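Local coordinates for putative exported protein (Bacteroides fragilis, PDB 3FZX) that is of unknown function but binds calcium ions and, as a probably exported beta-barrel protein related to LolA and LolB, may bind lipid, at residues F78-M82 and G103-Y108; F10-Q14 and V35-D39; A91-N96 and R130-K134; R140-S144 and E171-P177. All coordinates share one frame; numbering follows the deposited sequence.

Contact 1: residues F78-M82 and G103-Y108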
loop_
_atom_site.group_PDB
_atom_site.type_symbol
_atom_site.label_atom_id
_atom_site.label_comp_id
_atom_site.label_asym_id
_atom_site.label_seq_id
_atom_site.Cartn_x
_atom_site.Cartn_y
_atom_site.Cartn_z
ATOM N N PHE A 78 6.761 -5.412 11.058
ATOM C CA PHE A 78 5.936 -6.194 10.168
ATOM C C PHE A 78 4.724 -5.400 9.739
ATOM O O PHE A 78 4.054 -4.804 10.570
ATOM C CB PHE A 78 5.462 -7.481 10.841
ATOM C CG PHE A 78 4.549 -8.297 9.974
ATOM C CD1 PHE A 78 5.056 -9.213 9.095
ATOM C CD2 PHE A 78 3.176 -8.108 10.022
ATOM C CE1 PHE A 78 4.215 -9.949 8.271
ATOM C CE2 PHE A 78 2.328 -8.835 9.199
ATOM C CZ PHE A 78 2.841 -9.758 8.345
ATOM N N SER A 79 4.407 -5.420 8.444
ATOM C CA SER A 79 3.159 -4.832 7.976
ATOM C C SER A 79 2.573 -5.674 6.865
ATOM O O SER A 79 3.252 -6.567 6.335
ATOM C CB SER A 79 3.370 -3.380 7.522
ATOM O OG SER A 79 4.259 -3.259 6.416
HETATM N N MSE A 80 1.299 -5.444 6.543
HETATM C CA MSE A 80 0.666 -6.165 5.451
HETATM C C MSE A 80 -0.579 -5.486 4.907
HETATM O O MSE A 80 -1.168 -4.611 5.538
HETATM C CB MSE A 80 0.337 -7.623 5.836
HETATM C CG MSE A 80 -0.765 -7.776 6.873
HETATM SE SE MSE A 80 -1.103 -9.725 7.259
HETATM C CE MSE A 80 -1.973 -9.439 9.003
ATOM N N SER A 81 -0.958 -5.916 3.710
ATOM C CA SER A 81 -2.211 -5.526 3.081
ATOM C C SER A 81 -3.392 -5.819 3.980
ATOM O O SER A 81 -3.374 -6.769 4.775
ATOM C CB SER A 81 -2.418 -6.321 1.792
ATOM O OG SER A 81 -1.355 -6.089 0.915
HETATM N N MSE A 82 -4.441 -5.025 3.808
HETATM C CA MSE A 82 -5.606 -5.063 4.683
HETATM C C MSE A 82 -6.698 -6.034 4.212
HETATM O O MSE A 82 -7.839 -5.940 4.653
HETATM C CB MSE A 82 -6.165 -3.637 4.810
HETATM C CG MSE A 82 -5.268 -2.688 5.569
HETATM SE SE MSE A 82 -6.034 -0.898 5.463
HETATM C CE MSE A 82 -7.626 -1.193 6.633
ATOM N N GLY A 103 -5.577 -0.499 -0.212
ATOM C CA GLY A 103 -5.468 -0.060 1.152
ATOM C C GLY A 103 -4.033 0.219 1.512
ATOM O O GLY A 103 -3.131 -0.048 0.746
ATOM N N ASP A 104 -3.834 0.762 2.700
ATOM C CA ASP A 104 -2.507 0.902 3.275
ATOM C C ASP A 104 -1.943 -0.461 3.618
ATOM O O ASP A 104 -2.695 -1.440 3.763
ATOM C CB ASP A 104 -2.605 1.677 4.588
ATOM C CG ASP A 104 -3.166 3.061 4.390
ATOM O OD1 ASP A 104 -2.356 3.935 3.982
ATOM O OD2 ASP A 104 -4.407 3.235 4.592
ATOM N N LEU A 105 -0.617 -0.529 3.731
ATOM C CA LEU A 105 0.008 -1.667 4.378
ATOM C C LEU A 105 -0.158 -1.286 5.851
ATOM O O LEU A 105 0.231 -0.203 6.254
ATOM C CB LEU A 105 1.487 -1.808 4.003
ATOM C CG LEU A 105 1.821 -2.125 2.556
ATOM C CD1 LEU A 105 3.324 -2.146 2.372
ATOM C CD2 LEU A 105 1.184 -3.453 2.162
HETATM N N MSE A 106 -0.774 -2.156 6.634
HETATM C CA MSE A 106 -0.999 -1.906 8.040
HETATM C C MSE A 106 -0.018 -2.711 8.915
HETATM O O MSE A 106 0.210 -3.903 8.685
HETATM C CB MSE A 106 -2.433 -2.304 8.379
HETATM C CG MSE A 106 -2.843 -1.935 9.772
HETATM SE SE MSE A 106 -4.809 -1.804 9.831
HETATM C CE MSE A 106 -5.155 -3.610 9.898
ATOM N N ASN A 107 0.485 -2.066 9.955
ATOM C CA ASN A 107 1.503 -2.644 10.831
ATOM C C ASN A 107 0.919 -3.535 11.940
ATOM O O ASN A 107 -0.201 -3.310 12.396
ATOM C CB ASN A 107 2.354 -1.531 11.442
ATOM C CG ASN A 107 1.600 -0.760 12.520
ATOM O OD1 ASN A 107 0.471 -0.284 12.306
ATOM N ND2 ASN A 107 2.180 -0.695 13.694
ATOM N N TYR A 108 1.667 -4.562 12.339
ATOM C CA TYR A 108 1.252 -5.453 13.414
ATOM C C TYR A 108 2.412 -5.582 14.369
ATOM O O TYR A 108 3.363 -6.296 14.082
ATOM C CB TYR A 108 0.820 -6.827 12.875
ATOM C CG TYR A 108 -0.526 -6.765 12.227
ATOM C CD1 TYR A 108 -0.679 -6.259 10.936
ATOM C CD2 TYR A 108 -1.662 -7.151 12.927
ATOM C CE1 TYR A 108 -1.931 -6.156 10.349
ATOM C CE2 TYR A 108 -2.913 -7.058 12.356
ATOM C CZ TYR A 108 -3.053 -6.553 11.067
ATOM O OH TYR A 108 -4.309 -6.458 10.503
HETATM O O HOH W 1 5.959 -5.751 13.772
HETATM O O HOH W 2 -4.159 -2.799 2.330
#
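The methyl end of selenomethionine Met-80 lies over one face of the Tyr-108 ring in a CH-pi contact, CE standing 3.8 Å from the ring centroid and 23° off the normal. It is shifted toward the rim, so CE1 and CZ are the ring atoms closest to it. The Met-80 chain starts out with CG between the backbone N and the carbonyl carbon (chi1 69°) and then runs extended, which carries the methyl across to Tyr-108 at about a right angle. Phe-78 meets the base of the same tyrosine, with Tyr-108 CB at the edge of the phenylalanine ring, 3.9 Å from CD2. Further along, selenomethionine Met-82 sets CG against Met-106 CB at 4.0 Å. Beneath these side chains the strands pair antiparallel: Met-106 N donates to Met-80 O at 2.7 Å, Met-80 N returns a bond to Met-106 O at 2.9 Å, and Tyr-108 N reaches Phe-78 O at 3.0 Å. Past each end of this pairing a water bridges the backbones, one between Phe-78 N and Tyr-108 O, the other between Met-82 N and Asp-104 O. Ser-79, Leu-105 and Asn-107 point to the other face, where Leu-105 packs on Asp-104 of the second subunit. The tyrosine is further fixed by a hydrogen bond from its OH to Glu-187 and a cation-pi contact with Arg-148. Antiparallel neighbours of this kind build the wall of the closed barrel; here the buried face carries methionines and aromatic rings, with a Met-aromatic pair between Met-80 and Tyr-108.

Contact 2: residues F10-Q14 and V35-D39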
loop_
_atom_site.group_PDB
_atom_site.type_symbol
_atom_site.label_atom_id
_atom_site.label_comp_id
_atom_site.label_asym_id
_atom_site.label_seq_id
_atom_site.Cartn_x
_atom_site.Cartn_y
_atom_site.Cartn_z
ATOM N N PHE A 10 4.048 -12.050 10.928
ATOM C CA PHE A 10 2.660 -12.453 11.209
ATOM C C PHE A 10 1.864 -12.827 9.971
ATOM O O PHE A 10 0.867 -12.207 9.675
ATOM C CB PHE A 10 1.980 -11.307 11.965
ATOM C CG PHE A 10 2.644 -11.016 13.254
ATOM C CD1 PHE A 10 2.615 -11.965 14.272
ATOM C CD2 PHE A 10 3.391 -9.865 13.431
ATOM C CE1 PHE A 10 3.257 -11.742 15.474
ATOM C CE2 PHE A 10 4.046 -9.636 14.625
ATOM C CZ PHE A 10 3.972 -10.578 15.657
ATOM N N PHE A 11 2.329 -13.851 9.258
ATOM C CA PHE A 11 1.718 -14.309 8.010
ATOM C C PHE A 11 2.478 -15.562 7.560
ATOM O O PHE A 11 3.652 -15.706 7.856
ATOM C CB PHE A 11 1.813 -13.216 6.904
ATOM C CG PHE A 11 0.879 -13.449 5.746
ATOM C CD1 PHE A 11 -0.491 -13.179 5.880
ATOM C CD2 PHE A 11 1.345 -13.924 4.537
ATOM C CE1 PHE A 11 -1.374 -13.400 4.833
ATOM C CE2 PHE A 11 0.469 -14.133 3.452
ATOM C CZ PHE A 11 -0.890 -13.891 3.603
ATOM N N PRO A 12 1.821 -16.490 6.858
ATOM C CA PRO A 12 2.618 -17.617 6.384
ATOM C C PRO A 12 3.747 -17.169 5.465
ATOM O O PRO A 12 3.604 -16.194 4.734
ATOM C CB PRO A 12 1.609 -18.456 5.609
ATOM C CG PRO A 12 0.499 -17.527 5.315
ATOM C CD PRO A 12 0.404 -16.675 6.524
ATOM N N ASN A 13 4.866 -17.876 5.524
ATOM C CA ASN A 13 6.011 -17.514 4.741
ATOM C C ASN A 13 6.748 -18.650 4.020
ATOM O O ASN A 13 7.777 -18.399 3.442
ATOM C CB ASN A 13 6.943 -16.636 5.598
ATOM C CG ASN A 13 7.248 -17.240 6.919
ATOM O OD1 ASN A 13 8.166 -18.014 7.010
ATOM N ND2 ASN A 13 6.475 -16.895 7.964
ATOM N N GLN A 14 6.208 -19.871 4.002
ATOM C CA GLN A 14 6.787 -20.959 3.188
ATOM C C GLN A 14 6.087 -21.003 1.850
ATOM O O GLN A 14 4.870 -21.090 1.812
ATOM C CB GLN A 14 6.581 -22.337 3.832
ATOM C CG GLN A 14 7.007 -22.441 5.265
ATOM C CD GLN A 14 6.906 -23.867 5.824
ATOM O OE1 GLN A 14 6.531 -24.831 5.120
ATOM N NE2 GLN A 14 7.227 -23.999 7.107
ATOM N N VAL A 35 -9.045 -17.967 1.297
ATOM C CA VAL A 35 -7.888 -18.853 1.117
ATOM C C VAL A 35 -6.705 -18.023 0.649
ATOM O O VAL A 35 -6.813 -17.301 -0.358
ATOM C CB VAL A 35 -8.144 -19.940 0.049
ATOM C CG1 VAL A 35 -6.948 -20.900 -0.018
ATOM C CG2 VAL A 35 -9.421 -20.705 0.333
ATOM N N TYR A 36 -5.600 -18.103 1.385
ATOM C CA TYR A 36 -4.356 -17.451 1.008
ATOM C C TYR A 36 -3.372 -18.534 0.610
ATOM O O TYR A 36 -3.303 -19.574 1.273
ATOM C CB TYR A 36 -3.753 -16.721 2.202
ATOM C CG TYR A 36 -4.448 -15.472 2.637
ATOM C CD1 TYR A 36 -4.432 -14.330 1.831
ATOM C CD2 TYR A 36 -5.050 -15.384 3.893
ATOM C CE1 TYR A 36 -5.041 -13.120 2.254
ATOM C CE2 TYR A 36 -5.658 -14.200 4.323
ATOM C CZ TYR A 36 -5.655 -13.069 3.503
ATOM O OH TYR A 36 -6.257 -11.898 3.939
ATOM N N ARG A 37 -2.607 -18.304 -0.450
ATOM C CA ARG A 37 -1.508 -19.194 -0.811
ATOM C C ARG A 37 -0.224 -18.377 -1.048
ATOM O O ARG A 37 -0.218 -17.425 -1.856
ATOM C CB ARG A 37 -1.856 -20.032 -2.039
ATOM C CG ARG A 37 -0.758 -21.043 -2.413
ATOM C CD ARG A 37 -1.037 -21.818 -3.710
ATOM N NE ARG A 37 -1.534 -20.998 -4.820
ATOM C CZ ARG A 37 -0.797 -20.201 -5.601
ATOM N NH1 ARG A 37 0.520 -20.056 -5.418
ATOM N NH2 ARG A 37 -1.398 -19.525 -6.575
ATOM N N VAL A 38 0.842 -18.743 -0.335
ATOM C CA VAL A 38 2.136 -18.091 -0.465
ATOM C C VAL A 38 2.715 -18.421 -1.841
ATOM O O VAL A 38 2.959 -19.589 -2.145
ATOM C CB VAL A 38 3.125 -18.553 0.625
ATOM C CG1 VAL A 38 4.533 -17.969 0.351
ATOM C CG2 VAL A 38 2.632 -18.154 2.013
ATOM N N ASP A 39 2.882 -17.402 -2.675
ATOM C CA ASP A 39 3.408 -17.556 -4.043
ATOM C C ASP A 39 4.925 -17.471 -4.025
ATOM O O ASP A 39 5.590 -18.326 -4.570
ATOM C CB ASP A 39 2.861 -16.470 -4.975
ATOM C CG ASP A 39 3.022 -16.827 -6.469
ATOM O OD1 ASP A 39 2.394 -17.811 -6.905
ATOM O OD2 ASP A 39 3.741 -16.125 -7.220
#
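Phe-11 holds CG opposite its backbone N (chi1 -163°) and Tyr-36 holds CG opposite its carbonyl carbon (chi1 -72°), and the two rings meet in a T-shaped pair with planes 74° apart. The edge belongs to Phe-11: its CZ touches Tyr-36 CG and CD1, each at 4.0 Å, while the face belongs to the tyrosine, and the centroids are 5.3 Å apart. Pro-12 CD lies over one face of the phenylalanine ring, toward its rim. Two residues along the strand, Val-38 packs against the loop, with CG2 3.8 Å from Pro-12 CB and CB 3.3 Å from Gln-14 O. No hydrogen bond joins the two segments. Within the loop Asn-13 ND2 gives a 3.1 Å bond to Phe-11 O and also bonds Asn-192; just beyond it, Gly-16 and Glu-17 make backbone hydrogen bonds with Val-38. Tyr-36 OH is bound by Asp-84, so the polar end of this buried ring has a partner. Phe-11 also reaches Ala-52, Met-69 and Ala-71 on the next strands, which makes this an N-terminal segment packed by aromatic and aliphatic side chains on the buried face of a beta-barrel wall, just before the first strand begins.

Contact 3: residues A91-N96 and R130-K134; sequences ALNMMN and RLYQK
Leu-131 is the apolar centre of the contact, met by three residues of 91-96, whereas Asn-96 and Gln-133 form a looser polar margin. Selenomethionine Met-94 crosses the leucine at a slant, its CE 3.9 Å from Leu-131 CB and its SE nearly as close. The chain reaches this place by folding: CG sits between the backbone N and the carbonyl carbon (chi1 51°), and further bends follow at chi2 and chi3. Met-95 begins by pointing away from the strand, but its extended chain brings CE back to 4.0 Å from Leu-131 CD2. Ala-91 CB completes the group at 4.4 Å from that same CD2. At the margin, which is partly exposed, Asn-96 ND2 gives Gln-133 OE1 a straight but weak hydrogen bond of 3.2 Å, the N-H...O angle being 173°. The amide planes stand 83° apart, and this single bond joins them. Each also has a firmer partner nearby: Asn-139 ND2 for Gln-133 OE1, and the backbone N of Asp-98 for Asn-96 OD1. On the reverse of the strand, Tyr-132 turns away from the helix and stacks on Tyr-42 of the second subunit, its OH bonded to Glu-49 of that subunit. Leu-92 reaches Phe-56 while Ala-91 touches Ile-143, so helix 89-94 spans between separate strands of the wall; Met-95, just after it, also meets Phe-56. A short helix set against the buried face of a strongly curved antiparallel sheet is consistent with the LolA/LolB-like fold, in which helices lie against an apolar barrel interior.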
loop_
_atom_site.group_PDB
_atom_site.type_symbol
_atom_site.label_atom_id
_atom_site.label_comp_id
_atom_site.label_asym_id
_atom_site.label_seq_id
_atom_site.Cartn_x
_atom_site.Cartn_y
_atom_site.Cartn_z
ATOM N N ALA A 91 -18.293 -5.856 2.773
ATOM C CA ALA A 91 -17.275 -6.113 1.774
ATOM C C ALA A 91 -17.562 -7.408 1.018
ATOM O O ALA A 91 -17.638 -7.430 -0.225
ATOM C CB ALA A 91 -15.925 -6.166 2.438
ATOM N N LEU A 92 -17.752 -8.487 1.778
ATOM C CA LEU A 92 -17.975 -9.802 1.193
ATOM C C LEU A 92 -19.153 -9.773 0.236
ATOM O O LEU A 92 -19.071 -10.291 -0.876
ATOM C CB LEU A 92 -18.209 -10.854 2.290
ATOM C CG LEU A 92 -16.981 -11.136 3.151
ATOM C CD1 LEU A 92 -17.357 -11.984 4.385
ATOM C CD2 LEU A 92 -15.902 -11.787 2.240
ATOM N N ASN A 93 -20.223 -9.123 0.673
ATOM C CA ASN A 93 -21.469 -9.056 -0.084
ATOM C C ASN A 93 -21.455 -8.173 -1.322
ATOM O O ASN A 93 -22.364 -8.267 -2.114
ATOM C CB ASN A 93 -22.627 -8.653 0.841
ATOM C CG ASN A 93 -22.976 -9.754 1.858
ATOM O OD1 ASN A 93 -22.452 -10.851 1.782
ATOM N ND2 ASN A 93 -23.851 -9.454 2.803
HETATM N N MSE A 94 -20.452 -7.330 -1.518
HETATM C CA MSE A 94 -20.428 -6.519 -2.733
HETATM C C MSE A 94 -19.401 -7.012 -3.745
HETATM O O MSE A 94 -19.315 -6.460 -4.845
HETATM C CB MSE A 94 -20.309 -5.018 -2.426
HETATM C CG MSE A 94 -19.214 -4.563 -1.483
HETATM SE SE MSE A 94 -17.474 -4.517 -2.326
HETATM C CE MSE A 94 -17.621 -2.809 -3.386
HETATM N N MSE A 95 -18.663 -8.075 -3.408
HETATM C CA MSE A 95 -17.563 -8.543 -4.264
HETATM C C MSE A 95 -18.000 -9.358 -5.464
HETATM O O MSE A 95 -18.905 -10.180 -5.381
HETATM C CB MSE A 95 -16.586 -9.410 -3.491
HETATM C CG MSE A 95 -15.457 -8.684 -2.758
HETATM SE SE MSE A 95 -14.689 -10.023 -1.526
HETATM C CE MSE A 95 -13.827 -8.688 -0.368
ATOM N N ASN A 96 -17.315 -9.116 -6.573
ATOM C CA ASN A 96 -17.384 -9.955 -7.754
ATOM C C ASN A 96 -16.032 -9.821 -8.487
ATOM O O ASN A 96 -15.123 -9.100 -8.029
ATOM C CB ASN A 96 -18.608 -9.624 -8.623
ATOM C CG ASN A 96 -18.684 -8.156 -9.009
ATOM O OD1 ASN A 96 -17.714 -7.579 -9.508
ATOM N ND2 ASN A 96 -19.851 -7.543 -8.787
ATOM N N ARG A 130 -10.400 0.697 0.429
ATOM C CA ARG A 130 -11.481 1.070 -0.480
ATOM C C ARG A 130 -11.674 -0.037 -1.514
ATOM O O ARG A 130 -10.695 -0.551 -2.058
ATOM C CB ARG A 130 -11.173 2.414 -1.149
ATOM C CG ARG A 130 -11.313 3.604 -0.140
ATOM C CD ARG A 130 -10.756 4.857 -0.684
ATOM N NE ARG A 130 -11.091 6.023 0.130
ATOM C CZ ARG A 130 -10.695 7.267 -0.109
ATOM N NH1 ARG A 130 -9.893 7.548 -1.133
ATOM N NH2 ARG A 130 -11.099 8.248 0.690
ATOM N N LEU A 131 -12.935 -0.411 -1.761
ATOM C CA LEU A 131 -13.274 -1.407 -2.770
ATOM C C LEU A 131 -14.167 -0.750 -3.816
ATOM O O LEU A 131 -14.949 0.149 -3.516
ATOM C CB LEU A 131 -13.973 -2.623 -2.148
ATOM C CG LEU A 131 -13.224 -3.284 -0.985
ATOM C CD1 LEU A 131 -13.580 -2.655 0.346
ATOM C CD2 LEU A 131 -13.490 -4.777 -0.945
ATOM N N TYR A 132 -14.020 -1.161 -5.059
ATOM C CA TYR A 132 -14.828 -0.585 -6.140
ATOM C C TYR A 132 -14.899 -1.537 -7.294
ATOM O O TYR A 132 -13.938 -2.224 -7.577
ATOM C CB TYR A 132 -14.251 0.737 -6.653
ATOM C CG TYR A 132 -12.788 0.921 -6.378
ATOM C CD1 TYR A 132 -11.796 0.454 -7.251
ATOM C CD2 TYR A 132 -12.400 1.587 -5.215
ATOM C CE1 TYR A 132 -10.451 0.642 -6.932
ATOM C CE2 TYR A 132 -11.089 1.778 -4.890
ATOM C CZ TYR A 132 -10.119 1.316 -5.724
ATOM O OH TYR A 132 -8.860 1.578 -5.278
ATOM N N GLN A 133 -16.050 -1.566 -7.950
ATOM C CA GLN A 133 -16.242 -2.353 -9.160
ATOM C C GLN A 133 -15.927 -1.527 -10.412
ATOM O O GLN A 133 -16.536 -0.486 -10.648
ATOM C CB GLN A 133 -17.686 -2.853 -9.253
ATOM C CG GLN A 133 -17.916 -3.813 -10.422
ATOM C CD GLN A 133 -19.313 -4.394 -10.428
ATOM O OE1 GLN A 133 -20.010 -4.387 -9.408
ATOM N NE2 GLN A 133 -19.735 -4.899 -11.585
ATOM N N LYS A 134 -15.001 -2.036 -11.216
ATOM C CA LYS A 134 -14.676 -1.467 -12.510
ATOM C C LYS A 134 -15.887 -1.686 -13.412
ATOM O O LYS A 134 -16.373 -2.804 -13.520
ATOM C CB LYS A 134 -13.441 -2.158 -13.108
ATOM C CG LYS A 134 -12.840 -1.394 -14.280
ATOM C CD LYS A 134 -11.897 -2.245 -15.118
ATOM C CE LYS A 134 -11.424 -1.467 -16.352
ATOM N NZ LYS A 134 -10.985 -2.395 -17.432
#

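Contact 4: residues R140-S144 and E171-P177; sequences RAEIS and EMNIWTP
The carbonyl oxygen of Glu-142 is gripped twice by the opposite strand, taking a hydrogen bond of 2.9 Å from Trp-175 N and a CA-H...O contact of 3.3 Å from Ile-174 CA. Glu-142 N answers with a bond of 2.9 Å to Trp-175 O, closing a hydrogen-bonded antiparallel pair, and Ser-144 with Asn-173 makes the next such pair. Between them Ile-143 and Ile-174 stand side by side, CG2 of the first 4.2 Å from CG1 of the second. Arg-140 lies at the other end of the paired residues. Its CG sits between the backbone N and the carbonyl carbon (chi1 64°), and the chain then runs straight to NE, laying the guanidinium beside Trp-175 and Pro-177. Pro-177 CG rests over one guanidinium face, 3.7 Å from NH1. NH2 comes instead to the edge of the Trp-175 indole, 3.7 Å from CH2, with the two planes 60° apart; the cation therefore borders the ring and does not stack on it. Further bonds hold the guanidinium in place, NH1 to Lys-137 O and NH2 to Glu-43 O of the second subunit. Trp-175 itself packs on Pro-45 of that subunit, and Glu-142 on its Tyr-44. The two strands, 136-158 and 161-175, form a long beta hairpin, flanked in the sheet by strand 127-133 beyond the first and strand 180-190 beyond the second. Ile-143 and Ile-174 face inward to Phe-88 and helix 89-94, while Arg-140, Glu-142 and Trp-175 face the dimer partner.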
loop_
_atom_site.group_PDB
_atom_site.type_symbol
_atom_site.label_atom_id
_atom_site.label_comp_id
_atom_site.label_asym_id
_atom_site.label_seq_id
_atom_site.Cartn_x
_atom_site.Cartn_y
_atom_site.Cartn_z
ATOM N N ARG A 140 -19.306 0.532 -4.700
ATOM C CA ARG A 140 -18.047 0.757 -4.003
ATOM C C ARG A 140 -18.234 0.860 -2.492
ATOM O O ARG A 140 -19.351 1.038 -2.005
ATOM C CB ARG A 140 -17.379 2.019 -4.524
ATOM C CG ARG A 140 -18.115 3.288 -4.297
ATOM C CD ARG A 140 -17.420 4.407 -5.037
ATOM N NE ARG A 140 -17.956 5.715 -4.676
ATOM C CZ ARG A 140 -19.127 6.206 -5.097
ATOM N NH1 ARG A 140 -19.953 5.508 -5.871
ATOM N NH2 ARG A 140 -19.497 7.396 -4.708
ATOM N N ALA A 141 -17.126 0.795 -1.763
ATOM C CA ALA A 141 -17.161 0.826 -0.313
ATOM C C ALA A 141 -15.840 1.344 0.231
ATOM O O ALA A 141 -14.816 1.221 -0.428
ATOM C CB ALA A 141 -17.426 -0.596 0.213
ATOM N N GLU A 142 -15.881 1.908 1.433
ATOM C CA GLU A 142 -14.690 2.293 2.185
ATOM C C GLU A 142 -14.755 1.728 3.606
ATOM O O GLU A 142 -15.777 1.904 4.302
ATOM C CB GLU A 142 -14.570 3.795 2.264
ATOM C CG GLU A 142 -13.355 4.285 3.068
ATOM C CD GLU A 142 -13.274 5.801 3.130
ATOM O OE1 GLU A 142 -12.743 6.432 2.204
ATOM O OE2 GLU A 142 -13.727 6.377 4.127
ATOM N N ILE A 143 -13.684 1.050 4.031
ATOM C CA ILE A 143 -13.582 0.544 5.418
ATOM C C ILE A 143 -12.396 1.212 6.119
ATOM O O ILE A 143 -11.233 0.981 5.759
ATOM C CB ILE A 143 -13.416 -0.986 5.518
ATOM C CG1 ILE A 143 -14.548 -1.730 4.784
ATOM C CG2 ILE A 143 -13.451 -1.424 7.018
ATOM C CD1 ILE A 143 -14.268 -3.223 4.559
ATOM N N SER A 144 -12.695 2.046 7.099
ATOM C CA SER A 144 -11.665 2.748 7.852
ATOM C C SER A 144 -11.481 2.069 9.198
ATOM O O SER A 144 -12.454 1.888 9.931
ATOM C CB SER A 144 -12.072 4.197 8.061
ATOM O OG SER A 144 -10.932 4.961 8.416
ATOM N N GLU A 171 -11.717 0.329 16.248
ATOM C CA GLU A 171 -12.953 0.893 15.780
ATOM C C GLU A 171 -12.960 0.880 14.276
ATOM O O GLU A 171 -11.899 0.778 13.634
ATOM C CB GLU A 171 -13.115 2.295 16.316
ATOM C CG GLU A 171 -13.089 2.294 17.855
ATOM C CD GLU A 171 -13.743 3.499 18.428
ATOM O OE1 GLU A 171 -14.974 3.580 18.294
ATOM O OE2 GLU A 171 -13.041 4.367 18.991
HETATM N N MSE A 172 -14.154 0.909 13.699
HETATM C CA MSE A 172 -14.257 1.049 12.249
HETATM C C MSE A 172 -15.504 1.788 11.748
HETATM O O MSE A 172 -16.525 1.848 12.430
HETATM C CB MSE A 172 -14.075 -0.297 11.522
HETATM C CG MSE A 172 -15.331 -1.017 11.166
HETATM SE SE MSE A 172 -15.897 -2.068 12.635
HETATM C CE MSE A 172 -15.431 -3.860 11.999
ATOM N N ASN A 173 -15.328 2.408 10.582
ATOM C CA ASN A 173 -16.394 3.083 9.859
ATOM C C ASN A 173 -16.466 2.420 8.494
ATOM O O ASN A 173 -15.439 2.225 7.833
ATOM C CB ASN A 173 -16.106 4.579 9.717
ATOM C CG ASN A 173 -16.185 5.318 11.045
ATOM O OD1 ASN A 173 -16.608 4.760 12.060
ATOM N ND2 ASN A 173 -15.781 6.578 11.042
ATOM N N ILE A 174 -17.674 2.026 8.097
ATOM C CA ILE A 174 -17.905 1.383 6.806
ATOM C C ILE A 174 -18.924 2.221 6.044
ATOM O O ILE A 174 -20.041 2.411 6.512
ATOM C CB ILE A 174 -18.476 -0.006 6.980
ATOM C CG1 ILE A 174 -17.545 -0.855 7.845
ATOM C CG2 ILE A 174 -18.778 -0.618 5.599
ATOM C CD1 ILE A 174 -18.253 -1.987 8.565
ATOM N N TRP A 175 -18.531 2.740 4.894
ATOM C CA TRP A 175 -19.396 3.553 4.080
ATOM C C TRP A 175 -19.578 2.917 2.720
ATOM O O TRP A 175 -18.627 2.417 2.145
ATOM C CB TRP A 175 -18.772 4.906 3.899
ATOM C CG TRP A 175 -19.603 5.798 3.023
ATOM C CD1 TRP A 175 -20.594 6.613 3.429
ATOM C CD2 TRP A 175 -19.524 5.938 1.592
ATOM N NE1 TRP A 175 -21.141 7.260 2.365
ATOM C CE2 TRP A 175 -20.513 6.864 1.217
ATOM C CE3 TRP A 175 -18.725 5.359 0.596
ATOM C CZ2 TRP A 175 -20.721 7.260 -0.125
ATOM C CZ3 TRP A 175 -18.933 5.737 -0.739
ATOM C CH2 TRP A 175 -19.930 6.673 -1.087
ATOM N N THR A 176 -20.814 2.894 2.241
ATOM C CA THR A 176 -21.146 2.619 0.838
ATOM C C THR A 176 -22.092 3.753 0.478
ATOM O O THR A 176 -22.539 4.479 1.367
ATOM C CB THR A 176 -21.910 1.299 0.605
ATOM O OG1 THR A 176 -23.251 1.421 1.123
ATOM C CG2 THR A 176 -21.201 0.147 1.231
ATOM N N PRO A 177 -22.378 3.934 -0.828
ATOM C CA PRO A 177 -23.363 4.955 -1.209
ATOM C C PRO A 177 -24.753 4.725 -0.600
ATOM O O PRO A 177 -25.500 5.670 -0.495
ATOM C CB PRO A 177 -23.430 4.828 -2.733
ATOM C CG PRO A 177 -22.100 4.235 -3.106
ATOM C CD PRO A 177 -21.758 3.305 -2.010
#

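Overall arrangement
All four contacts belong to one closed antiparallel barrel. Contacts 1 and 4 join neighbouring strands through backbone hydrogen bonds; contacts 2 and 3 press a loop and a short helix against strands mainly by side-chain packing, with loop carbonyls against Val-38 in contact 2. Contact 2 is the most buried and is largely apolar, and its Phe-11 also touches Phe-78 and Met-80 of contact 1. Contacts 3 and 4 share one side of the chain's centre, where Arg-130 NE forms a salt bridge of 2.7 Å with Glu-142 OE1. Their outward residues carry charge and aromatic rings to the second subunit, which contact 1 also touches through Asp-104 and Leu-105. Contacts 2 and 4 lie on opposite sides of the centre.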